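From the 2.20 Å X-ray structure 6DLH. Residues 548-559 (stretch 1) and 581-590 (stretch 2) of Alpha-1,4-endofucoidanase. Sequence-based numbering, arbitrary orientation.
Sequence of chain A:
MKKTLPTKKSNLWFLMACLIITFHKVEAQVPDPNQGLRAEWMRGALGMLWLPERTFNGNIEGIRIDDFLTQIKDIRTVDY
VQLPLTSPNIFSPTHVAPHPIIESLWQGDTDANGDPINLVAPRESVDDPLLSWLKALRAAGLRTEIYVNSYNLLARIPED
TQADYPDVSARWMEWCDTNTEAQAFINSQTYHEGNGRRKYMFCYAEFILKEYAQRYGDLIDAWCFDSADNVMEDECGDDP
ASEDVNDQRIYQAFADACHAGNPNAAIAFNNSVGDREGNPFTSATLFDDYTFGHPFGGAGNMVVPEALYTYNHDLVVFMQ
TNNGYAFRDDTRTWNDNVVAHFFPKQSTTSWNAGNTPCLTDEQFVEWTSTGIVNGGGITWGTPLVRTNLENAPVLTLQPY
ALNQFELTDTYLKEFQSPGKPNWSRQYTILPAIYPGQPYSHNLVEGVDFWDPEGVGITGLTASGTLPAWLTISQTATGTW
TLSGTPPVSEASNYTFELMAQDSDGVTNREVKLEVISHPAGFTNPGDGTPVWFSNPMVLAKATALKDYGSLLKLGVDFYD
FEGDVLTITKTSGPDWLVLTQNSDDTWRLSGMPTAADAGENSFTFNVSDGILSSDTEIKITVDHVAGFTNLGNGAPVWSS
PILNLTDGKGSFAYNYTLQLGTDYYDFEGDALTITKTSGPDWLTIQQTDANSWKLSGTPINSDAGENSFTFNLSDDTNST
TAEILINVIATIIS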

ATOM      1  N   TYR A 548       1.381  17.032  11.994  1.00 42.08           N
ATOM      2  CA  TYR A 548       1.541  15.991  12.992  1.00 40.91           C
ATOM      3  C   TYR A 548       1.030  14.674  12.415  1.00 38.94           C
ATOM      4  O   TYR A 548       0.135  14.670  11.576  1.00 36.49           O
ATOM      5  N   GLY A 549       1.614  13.564  12.871  1.00 38.38           N
ATOM      6  CA  GLY A 549       1.180  12.251  12.425  1.00 39.44           C
ATOM      7  C   GLY A 549       1.283  11.220  13.542  1.00 40.04           C
ATOM      8  O   GLY A 549       2.383  10.916  14.001  1.00 41.49           O
ATOM      9  N   SER A 550       0.123  10.705  13.973  1.00 39.37           N
ATOM     10  CA  SER A 550       0.074   9.610  14.929  1.00 39.58           C
ATOM     11  C   SER A 550      -1.177   8.764  14.695  1.00 39.73           C
ATOM     12  O   SER A 550      -2.187   9.264  14.204  1.00 41.23           O
ATOM     13  N   LEU A 551      -1.097   7.483  15.067  1.00 36.23           N
ATOM     14  CA  LEU A 551      -2.164   6.532  14.808  1.00 38.13           C
ATOM     15  C   LEU A 551      -2.752   6.010  16.116  1.00 37.48           C
ATOM     16  O   LEU A 551      -2.051   5.862  17.115  1.00 41.00           O
ATOM     17  N   LEU A 552      -4.056   5.725  16.079  1.00 36.43           N
ATOM     18  CA  LEU A 552      -4.719   4.978  17.130  1.00 35.95           C
ATOM     19  C   LEU A 552      -5.331   3.734  16.497  1.00 36.22           C
ATOM     20  O   LEU A 552      -6.077   3.847  15.533  1.00 38.31           O
ATOM     21  N   LYS A 553      -5.003   2.555  17.034  1.00 36.53           N
ATOM     22  CA  LYS A 553      -5.353   1.312  16.364  1.00 39.24           C
ATOM     23  C   LYS A 553      -5.991   0.321  17.334  1.00 40.60           C
ATOM     24  O   LYS A 553      -5.477   0.075  18.426  1.00 42.38           O
ATOM     25  N   LEU A 554      -7.108  -0.268  16.891  1.00 39.85           N
ATOM     26  CA  LEU A 554      -7.792  -1.333  17.604  1.00 39.42           C
ATOM     27  C   LEU A 554      -6.774  -2.415  17.958  1.00 40.26           C
ATOM     28  O   LEU A 554      -5.975  -2.822  17.114  1.00 39.24           O
ATOM     29  N   GLY A 555      -6.784  -2.833  19.231  1.00 38.64           N
ATOM     30  CA  GLY A 555      -5.927  -3.910  19.701  1.00 39.15           C
ATOM     31  C   GLY A 555      -4.573  -3.409  20.205  1.00 39.95           C
ATOM     32  O   GLY A 555      -3.790  -4.188  20.751  1.00 41.92           O
ATOM     33  N   VAL A 556      -4.303  -2.112  20.007  1.00 38.87           N
ATOM     34  CA  VAL A 556      -3.061  -1.495  20.455  1.00 37.92           C
ATOM     35  C   VAL A 556      -3.410  -0.387  21.447  1.00 39.67           C
ATOM     36  O   VAL A 556      -2.945  -0.402  22.585  1.00 40.33           O
ATOM     37  N   ASP A 557      -4.253   0.556  21.003  1.00 38.76           N
ATOM     38  CA  ASP A 557      -4.526   1.768  21.764  1.00 38.46           C
ATOM     39  C   ASP A 557      -5.903   1.708  22.428  1.00 38.86           C
ATOM     40  O   ASP A 557      -6.131   2.394  23.422  1.00 37.74           O
ATOM     41  N   PHE A 558      -6.810   0.887  21.876  1.00 37.68           N
ATOM     42  CA  PHE A 558      -8.170   0.755  22.378  1.00 36.91           C
ATOM     43  C   PHE A 558      -8.716  -0.604  21.948  1.00 37.06           C
ATOM     44  O   PHE A 558      -8.196  -1.205  21.010  1.00 39.41           O
ATOM     45  N   TYR A 559      -9.757  -1.095  22.628  1.00 36.09           N
ATOM     46  CA  TYR A 559     -10.242  -2.434  22.324  1.00 37.77           C
ATOM     47  C   TYR A 559     -11.641  -2.671  22.891  1.00 38.84           C
ATOM     48  O   TYR A 559     -12.064  -1.991  23.821  1.00 39.13           O
ATOM     49  N   GLN A 581     -10.945   9.008  10.695  1.00 39.44           N
ATOM     50  CA  GLN A 581     -10.976   7.557  10.652  1.00 38.80           C
ATOM     51  C   GLN A 581     -10.398   7.079   9.322  1.00 40.32           C
ATOM     52  O   GLN A 581     -10.825   7.537   8.268  1.00 43.47           O
ATOM     53  N   ASN A 582      -9.425   6.160   9.384  1.00 41.11           N
ATOM     54  CA  ASN A 582      -8.825   5.587   8.188  1.00 41.32           C
ATOM     55  C   ASN A 582      -9.531   4.276   7.847  1.00 42.13           C
ATOM     56  O   ASN A 582      -9.625   3.917   6.677  1.00 41.65           O
ATOM     57  N   SER A 583     -10.012   3.571   8.881  1.00 41.71           N
ATOM     58  CA  SER A 583     -10.774   2.341   8.722  1.00 42.52           C
ATOM     59  C   SER A 583     -11.455   1.963  10.036  1.00 42.96           C
ATOM     60  O   SER A 583     -11.401   2.710  11.009  1.00 45.33           O
ATOM     61  N   ASP A 584     -12.081   0.782  10.051  1.00 45.05           N
ATOM     62  CA  ASP A 584     -12.800   0.263  11.204  1.00 46.93           C
ATOM     63  C   ASP A 584     -11.866   0.016  12.389  1.00 47.08           C
ATOM     64  O   ASP A 584     -12.333  -0.157  13.513  1.00 43.45           O
ATOM     65  N   ASP A 585     -10.554  -0.030  12.137  1.00 42.57           N
ATOM     66  CA  ASP A 585      -9.628  -0.412  13.186  1.00 40.88           C
ATOM     67  C   ASP A 585      -8.487   0.595  13.283  1.00 37.94           C
ATOM     68  O   ASP A 585      -7.532   0.365  14.017  1.00 39.46           O
ATOM     69  N   THR A 586      -8.601   1.717  12.560  1.00 35.35           N
ATOM     70  CA  THR A 586      -7.480   2.636  12.441  1.00 35.01           C
ATOM     71  C   THR A 586      -7.967   4.079  12.351  1.00 35.69           C
ATOM     72  O   THR A 586      -8.750   4.434  11.467  1.00 39.26           O
ATOM     73  N   TRP A 587      -7.465   4.912  13.270  1.00 34.47           N
ATOM     74  CA  TRP A 587      -7.743   6.339  13.277  1.00 34.09           C
ATOM     75  C   TRP A 587      -6.422   7.093  13.220  1.00 34.85           C
ATOM     76  O   TRP A 587      -5.383   6.565  13.611  1.00 34.15           O
ATOM     77  N   ARG A 588      -6.487   8.340  12.748  1.00 38.41           N
ATOM     78  CA  ARG A 588      -5.298   9.139  12.511  1.00 41.57           C
ATOM     79  C   ARG A 588      -5.446  10.492  13.199  1.00 40.32           C
ATOM     80  O   ARG A 588      -6.470  11.153  13.047  1.00 41.84           O
ATOM     81  N   LEU A 589      -4.404  10.885  13.943  1.00 40.34           N
ATOM     82  CA  LEU A 589      -4.282  12.222  14.504  1.00 40.12           C
ATOM     83  C   LEU A 589      -3.342  13.040  13.630  1.00 39.68           C
ATOM     84  O   LEU A 589      -2.219  12.625  13.352  1.00 41.08           O
ATOM     85  N   SER A 590      -3.813  14.216  13.216  1.00 41.14           N
ATOM     86  CA  SER A 590      -3.010  15.112  12.403  1.00 40.64           C
ATOM     87  C   SER A 590      -3.243  16.543  12.868  1.00 42.37           C
ATOM     88  O   SER A 590      -3.742  16.769  13.972  1.00 41.56           O
TER

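This contact is an antiparallel pairing of two neighbouring strands, 550-553 and 586-590, and it illustrates how a backbone ladder sorts side chains onto two faces of different character. Paired bonds join Ser550 to Leu589 and Leu552 to Trp587; in the latter pair, Leu552 N to Trp587 O and Trp587 N to Leu552 O both measure 2.9 Å. Because side chains alternate along a strand, Ser550, Leu552, Trp587 and Leu589 share one face. There Leu552 and Leu589, both m,t rotamers, meet at 4.2 Å between Leu552 CD1 and Leu589 CD1. Trp587 (chi1 m) brings its CD1 to 3.9 Å from CZ of Phe558 (chi1 p), an oblique aromatic pair, while its NE1 is buried without a partner. Tyr548 (chi1 t) adds its ring, with Tyr548 CE2 4.1 Å from Leu589 CB.

The other face carries Leu551, Lys553, Thr586 and Arg588, a more polar set. Leu551, again m,t, places CD2 4.0 Å from Arg588 CD. The CA-to-CB bond of Arg588 (chi1 t) points to this face, but the end of its side chain comes nearer the other stretch, and its NH2 donates to Tyr548 O at 3.3 Å. Thr586 (chi1 m) turns instead to its neighbour, OG1 donating to Asp585 OD1 at 2.8 Å. Lys553 passes Thr586 with its aliphatic stem, then leads away to a partner elsewhere in the structure.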

ATOM      1  CB  TYR A 548       0.822  16.377  14.291  1.00 39.51           C
ATOM      2  CG  TYR A 548       0.968  15.379  15.413  1.00 39.40           C
ATOM      3  CD1 TYR A 548       2.165  15.246  16.100  1.00 38.49           C
ATOM      4  CD2 TYR A 548      -0.084  14.549  15.771  1.00 38.82           C
ATOM      5  CE1 TYR A 548       2.311  14.330  17.128  1.00 39.07           C
ATOM      6  CE2 TYR A 548       0.047  13.620  16.792  1.00 39.02           C
ATOM      7  CZ  TYR A 548       1.249  13.511  17.473  1.00 40.47           C
ATOM      8  OH  TYR A 548       1.391  12.598  18.479  1.00 43.20           O
ATOM      9  CB  SER A 550       0.155  10.120  16.348  1.00 42.77           C
ATOM     10  OG  SER A 550       0.537   9.080  17.237  1.00 47.31           O
ATOM     11  CB  LEU A 551      -1.607   5.374  13.971  1.00 35.46           C
ATOM     12  CG  LEU A 551      -1.099   5.757  12.581  1.00 33.72           C
ATOM     13  CD1 LEU A 551      -0.382   4.588  11.924  1.00 33.10           C
ATOM     14  CD2 LEU A 551      -2.243   6.249  11.704  1.00 32.66           C
ATOM     15  CB  LEU A 552      -5.781   5.879  17.769  1.00 36.24           C
ATOM     16  CG  LEU A 552      -5.250   7.164  18.406  1.00 36.22           C
ATOM     17  CD1 LEU A 552      -6.390   8.042  18.895  1.00 36.57           C
ATOM     18  CD2 LEU A 552      -4.293   6.848  19.547  1.00 38.11           C
ATOM     19  CB  LYS A 553      -4.115   0.687  15.710  1.00 40.34           C
ATOM     20  CG  LYS A 553      -3.450   1.524  14.627  1.00 42.46           C
ATOM     21  CD  LYS A 553      -2.520   0.726  13.738  1.00 44.48           C
ATOM     22  CE  LYS A 553      -1.196   0.397  14.390  1.00 44.50           C
ATOM     23  NZ  LYS A 553      -0.522  -0.727  13.701  1.00 49.14           N
ATOM     24  CB  LEU A 554      -8.906  -1.868  16.695  1.00 40.83           C
ATOM     25  CG  LEU A 554      -9.847  -2.922  17.282  1.00 44.18           C
ATOM     26  CD1 LEU A 554     -10.785  -2.309  18.318  1.00 39.62           C
ATOM     27  CD2 LEU A 554     -10.650  -3.601  16.172  1.00 41.66           C
ATOM     28  CB  VAL A 556      -2.225  -0.937  19.284  1.00 37.51           C
ATOM     29  CG1 VAL A 556      -0.867  -0.422  19.743  1.00 35.97           C
ATOM     30  CG2 VAL A 556      -2.057  -1.946  18.157  1.00 38.03           C
ATOM     31  CB  ASP A 557      -4.318   3.013  20.904  1.00 38.63           C
ATOM     32  CG  ASP A 557      -2.940   3.051  20.270  1.00 39.89           C
ATOM     33  OD1 ASP A 557      -1.957   3.145  21.021  1.00 40.84           O
ATOM     34  OD2 ASP A 557      -2.862   2.955  19.032  1.00 44.15           O
ATOM     35  CB  PHE A 558      -9.024   1.937  21.912  1.00 38.88           C
ATOM     36  CG  PHE A 558      -9.172   2.052  20.413  1.00 42.48           C
ATOM     37  CD1 PHE A 558     -10.246   1.464  19.756  1.00 41.59           C
ATOM     38  CD2 PHE A 558      -8.230   2.733  19.656  1.00 42.25           C
ATOM     39  CE1 PHE A 558     -10.373   1.556  18.378  1.00 44.63           C
ATOM     40  CE2 PHE A 558      -8.355   2.819  18.278  1.00 43.86           C
ATOM     41  CZ  PHE A 558      -9.428   2.234  17.642  1.00 44.73           C
ATOM     42  CB  TYR A 559      -9.238  -3.490  22.798  1.00 36.83           C
ATOM     43  CG  TYR A 559      -9.599  -4.902  22.419  1.00 40.13           C
ATOM     44  CD1 TYR A 559      -9.476  -5.348  21.108  1.00 38.92           C
ATOM     45  CD2 TYR A 559     -10.078  -5.795  23.368  1.00 39.80           C
ATOM     46  CE1 TYR A 559      -9.808  -6.648  20.757  1.00 38.07           C
ATOM     47  CE2 TYR A 559     -10.420  -7.096  23.027  1.00 39.74           C
ATOM     48  CZ  TYR A 559     -10.284  -7.524  21.719  1.00 39.09           C
ATOM     49  OH  TYR A 559     -10.615  -8.807  21.383  1.00 41.14           O
ATOM     50  CB  GLN A 581     -12.412   7.073  10.842  1.00 37.37           C
ATOM     51  CG  GLN A 581     -12.523   5.558  10.920  1.00 38.82           C
ATOM     52  CD  GLN A 581     -13.902   5.101  11.325  1.00 37.24           C
ATOM     53  OE1 GLN A 581     -14.875   5.847  11.237  1.00 39.16           O
ATOM     54  NE2 GLN A 581     -13.992   3.859  11.773  1.00 36.02           N
ATOM     55  CB  ASN A 582      -7.310   5.379   8.329  1.00 42.25           C
ATOM     56  CG  ASN A 582      -6.484   6.647   8.196  1.00 42.22           C
ATOM     57  OD1 ASN A 582      -7.015   7.727   7.940  1.00 41.20           O
ATOM     58  ND2 ASN A 582      -5.175   6.522   8.357  1.00 38.94           N
ATOM     59  CB  SER A 583      -9.907   1.212   8.204  1.00 40.09           C
ATOM     60  OG  SER A 583      -8.959   0.802   9.174  1.00 39.33           O
ATOM     61  CB  ASP A 584     -13.518  -1.044  10.862  1.00 51.27           C
ATOM     62  CG  ASP A 584     -14.926  -0.831  10.336  1.00 54.79           C
ATOM     63  OD1 ASP A 584     -15.307   0.346  10.145  1.00 54.41           O
ATOM     64  OD2 ASP A 584     -15.630  -1.845  10.128  1.00 57.65           O
ATOM     65  CB  ASP A 585      -9.193  -1.877  13.039  1.00 43.34           C
ATOM     66  CG  ASP A 585      -8.290  -2.195  11.854  1.00 46.48           C
ATOM     67  OD1 ASP A 585      -7.894  -1.255  11.127  1.00 46.71           O
ATOM     68  OD2 ASP A 585      -7.981  -3.396  11.669  1.00 47.46           O
ATOM     69  CB  THR A 586      -6.570   2.256  11.260  1.00 34.95           C
ATOM     70  OG1 THR A 586      -6.144   0.895  11.373  1.00 33.56           O
ATOM     71  CG2 THR A 586      -5.353   3.147  11.154  1.00 34.71           C
ATOM     72  CB  TRP A 587      -8.560   6.734  14.515  1.00 33.11           C
ATOM     73  CG  TRP A 587      -9.897   6.066  14.605  1.00 31.92           C
ATOM     74  CD1 TRP A 587     -10.144   4.733  14.786  1.00 32.34           C
ATOM     75  CD2 TRP A 587     -11.185   6.701  14.527  1.00 31.83           C
ATOM     76  NE1 TRP A 587     -11.493   4.496  14.827  1.00 32.89           N
ATOM     77  CE2 TRP A 587     -12.157   5.686  14.666  1.00 33.53           C
ATOM     78  CE3 TRP A 587     -11.610   8.020  14.341  1.00 33.24           C
ATOM     79  CZ2 TRP A 587     -13.525   5.955  14.630  1.00 34.74           C
ATOM     80  CZ3 TRP A 587     -12.963   8.285  14.306  1.00 33.80           C
ATOM     81  CH2 TRP A 587     -13.906   7.266  14.453  1.00 33.47           C
ATOM     82  CB  ARG A 588      -5.100   9.319  11.001  1.00 46.12           C
ATOM     83  CG  ARG A 588      -4.150  10.441  10.608  1.00 51.10           C
ATOM     84  CD  ARG A 588      -2.712   9.987  10.431  1.00 57.65           C
ATOM     85  NE  ARG A 588      -1.808  11.120  10.274  1.00 60.57           N
ATOM     86  CZ  ARG A 588      -1.448  11.654   9.112  1.00 60.84           C
ATOM     87  NH1 ARG A 588      -1.908  11.150   7.979  1.00 59.76           N
ATOM     88  NH2 ARG A 588      -0.628  12.693   9.092  1.00 58.33           N
ATOM     89  CB  LEU A 589      -3.727  12.144  15.931  1.00 38.35           C
ATOM     90  CG  LEU A 589      -4.602  11.434  16.962  1.00 37.64           C
ATOM     91  CD1 LEU A 589      -3.854  11.294  18.275  1.00 35.67           C
ATOM     92  CD2 LEU A 589      -5.914  12.178  17.172  1.00 36.46           C
ATOM     93  CB  SER A 590      -3.316  14.944  10.925  1.00 39.74           C
ATOM     94  OG  SER A 590      -4.683  15.223  10.644  1.00 37.22           O
TER